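Local coordinates for protein NAD(P)H-FMN oxidoreductase (Bacillus subtilis, PDB 5LVA) that binds flavin mononucleotide and probably uses NAD(P)H to reduce it, acting as a flavin reductase with a flavodoxin-like fold, at residues K2-A7 against E55-I60. Residues are numbered along the deposited sequence; the frame is centred on the assembly and turned at random.
Sequences KVLVLA and EEHDRI
Leu4 lays its CB over one face of the His57 imidazole, 3.9 Å from the ring centroid and offset toward the rim, a CH-pi contact. The two side chains cross at about a right angle. Farther out, Leu4 CD1 comes 4.0 Å from His57 CE1. His57 CG lies anti to its own carbonyl carbon (chi1 -63°), which turns the ring in against strand 3-7. Both ring nitrogens are tied down: ND1 pairs with Leu53 O in helix 47-56, and NE2 with Thr32 OG1 in strand 31-35. These two bonds fix the rotation of the imidazole.

The backbone of Asp58 and Arg59 pairs with Lys2. Lys2 O is gripped by two donors, Asp58 N at 2.8 Å and Arg59 N at 3.2 Å. Asp58 returns a bond with its side chain: OD2 accepts from Lys2 N at 3.1 Å, on the anti side of the carboxylate. The bent Lys2 chain passes along the Glu56 backbone, where CD lies 3.3 Å from Glu56 O and NZ makes a weak bond to that same oxygen.

The Arg59 N bond opens a parallel pairing that Leu4 N continues by bonding to Arg59 O at 2.9 Å. Val3 and Arg59 share one face of the sheet. Arg59 NE forms a salt bridge with Glu100 OE1, and NH2 bonds to Lys172 O. Leu4, Leu6 and Ile60 occupy the other face, where Leu6 CD1 packs on Ile60 CG2 at 3.8 Å. Leu53 and Cys54 of helix 47-56 touch Leu4 and Ile60 there.

The contact joins the starts of two neighbouring parallel strands, and the turn leading into strand 59-65 packs against the first of them. This belongs to the doubly wound alpha/beta sheet of the flavodoxin-like fold, with strand order 2-1-3-4-5.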
# COMPACT_ATOMS: atom_id res chain seq x y z
N LYS A 2 -13.72 2.49 7.95
CA LYS A 2 -12.69 3.54 7.97
C LYS A 2 -11.37 3.07 7.37
O LYS A 2 -10.67 2.26 7.95
CB LYS A 2 -12.46 4.04 9.39
CG LYS A 2 -13.38 5.16 9.78
CD LYS A 2 -12.76 6.03 10.84
CE LYS A 2 -13.81 6.55 11.80
NZ LYS A 2 -13.42 6.29 13.22
N VAL A 3 -11.02 3.62 6.21
CA VAL A 3 -9.87 3.13 5.48
C VAL A 3 -8.80 4.17 5.29
O VAL A 3 -9.02 5.20 4.67
CB VAL A 3 -10.29 2.60 4.11
CG1 VAL A 3 -9.10 2.04 3.38
CG2 VAL A 3 -11.38 1.54 4.25
N LEU A 4 -7.61 3.90 5.82
CA LEU A 4 -6.46 4.77 5.66
C LEU A 4 -5.61 4.30 4.47
O LEU A 4 -5.11 3.19 4.47
CB LEU A 4 -5.64 4.79 6.94
CG LEU A 4 -4.40 5.66 7.03
CD1 LEU A 4 -4.74 7.14 6.94
CD2 LEU A 4 -3.67 5.38 8.31
N VAL A 5 -5.49 5.13 3.44
CA VAL A 5 -4.67 4.79 2.29
C VAL A 5 -3.39 5.59 2.32
O VAL A 5 -3.40 6.79 2.07
CB VAL A 5 -5.37 5.05 0.93
CG1 VAL A 5 -4.47 4.64 -0.22
CG2 VAL A 5 -6.70 4.33 0.83
N LEU A 6 -2.29 4.92 2.62
CA LEU A 6 -1.00 5.57 2.62
C LEU A 6 -0.32 5.38 1.27
O LEU A 6 0.15 4.30 0.97
CB LEU A 6 -0.14 5.01 3.75
CG LEU A 6 -0.85 4.98 5.11
CD1 LEU A 6 0.02 4.33 6.16
CD2 LEU A 6 -1.18 6.38 5.51
N ALA A 7 -0.28 6.44 0.46
CA ALA A 7 0.31 6.34 -0.87
C ALA A 7 1.76 6.75 -0.85
O ALA A 7 2.10 7.80 -0.33
CB ALA A 7 -0.47 7.16 -1.86
N GLU A 55 -4.28 4.28 14.36
CA GLU A 55 -5.20 4.04 15.45
C GLU A 55 -6.66 4.36 15.10
O GLU A 55 -7.58 3.66 15.50
CB GLU A 55 -4.78 4.84 16.68
CG GLU A 55 -3.44 4.42 17.25
CD GLU A 55 -3.04 5.23 18.46
OE1 GLU A 55 -3.92 5.89 19.04
OE2 GLU A 55 -1.85 5.21 18.83
N GLU A 56 -6.86 5.42 14.32
CA GLU A 56 -8.21 5.91 14.06
C GLU A 56 -8.91 5.22 12.90
O GLU A 56 -10.09 5.45 12.68
CB GLU A 56 -8.18 7.44 13.84
CG GLU A 56 -8.08 8.25 15.15
CD GLU A 56 -7.76 9.74 14.94
OE1 GLU A 56 -7.92 10.25 13.81
OE2 GLU A 56 -7.35 10.40 15.92
N HIS A 57 -8.22 4.37 12.16
CA HIS A 57 -8.83 3.67 11.03
C HIS A 57 -8.84 2.16 11.21
O HIS A 57 -8.03 1.61 11.95
CB HIS A 57 -8.12 4.02 9.72
CG HIS A 57 -8.22 5.46 9.35
ND1 HIS A 57 -7.53 6.45 10.03
CD2 HIS A 57 -8.92 6.09 8.38
CE1 HIS A 57 -7.81 7.62 9.48
NE2 HIS A 57 -8.64 7.43 8.48
N ASP A 58 -9.76 1.49 10.51
CA ASP A 58 -9.97 0.06 10.69
C ASP A 58 -9.11 -0.76 9.74
O ASP A 58 -8.78 -1.91 10.03
CB ASP A 58 -11.45 -0.30 10.48
CG ASP A 58 -12.39 0.55 11.33
OD1 ASP A 58 -12.24 0.55 12.57
OD2 ASP A 58 -13.29 1.20 10.77
N ARG A 59 -8.75 -0.17 8.62
CA ARG A 59 -7.97 -0.83 7.60
C ARG A 59 -6.88 0.10 7.09
O ARG A 59 -7.13 1.26 6.84
CB ARG A 59 -8.86 -1.28 6.44
CG ARG A 59 -8.10 -1.98 5.33
CD ARG A 59 -8.97 -2.24 4.13
NE ARG A 59 -9.97 -3.26 4.41
CZ ARG A 59 -10.76 -3.81 3.49
NH1 ARG A 59 -10.66 -3.43 2.23
NH2 ARG A 59 -11.64 -4.73 3.85
N ILE A 60 -5.66 -0.42 6.94
CA ILE A 60 -4.56 0.37 6.43
C ILE A 60 -4.06 -0.17 5.09
O ILE A 60 -3.72 -1.35 4.98
CB ILE A 60 -3.41 0.42 7.42
CG1 ILE A 60 -3.96 0.76 8.79
CG2 ILE A 60 -2.38 1.44 6.98
CD1 ILE A 60 -2.94 0.84 9.83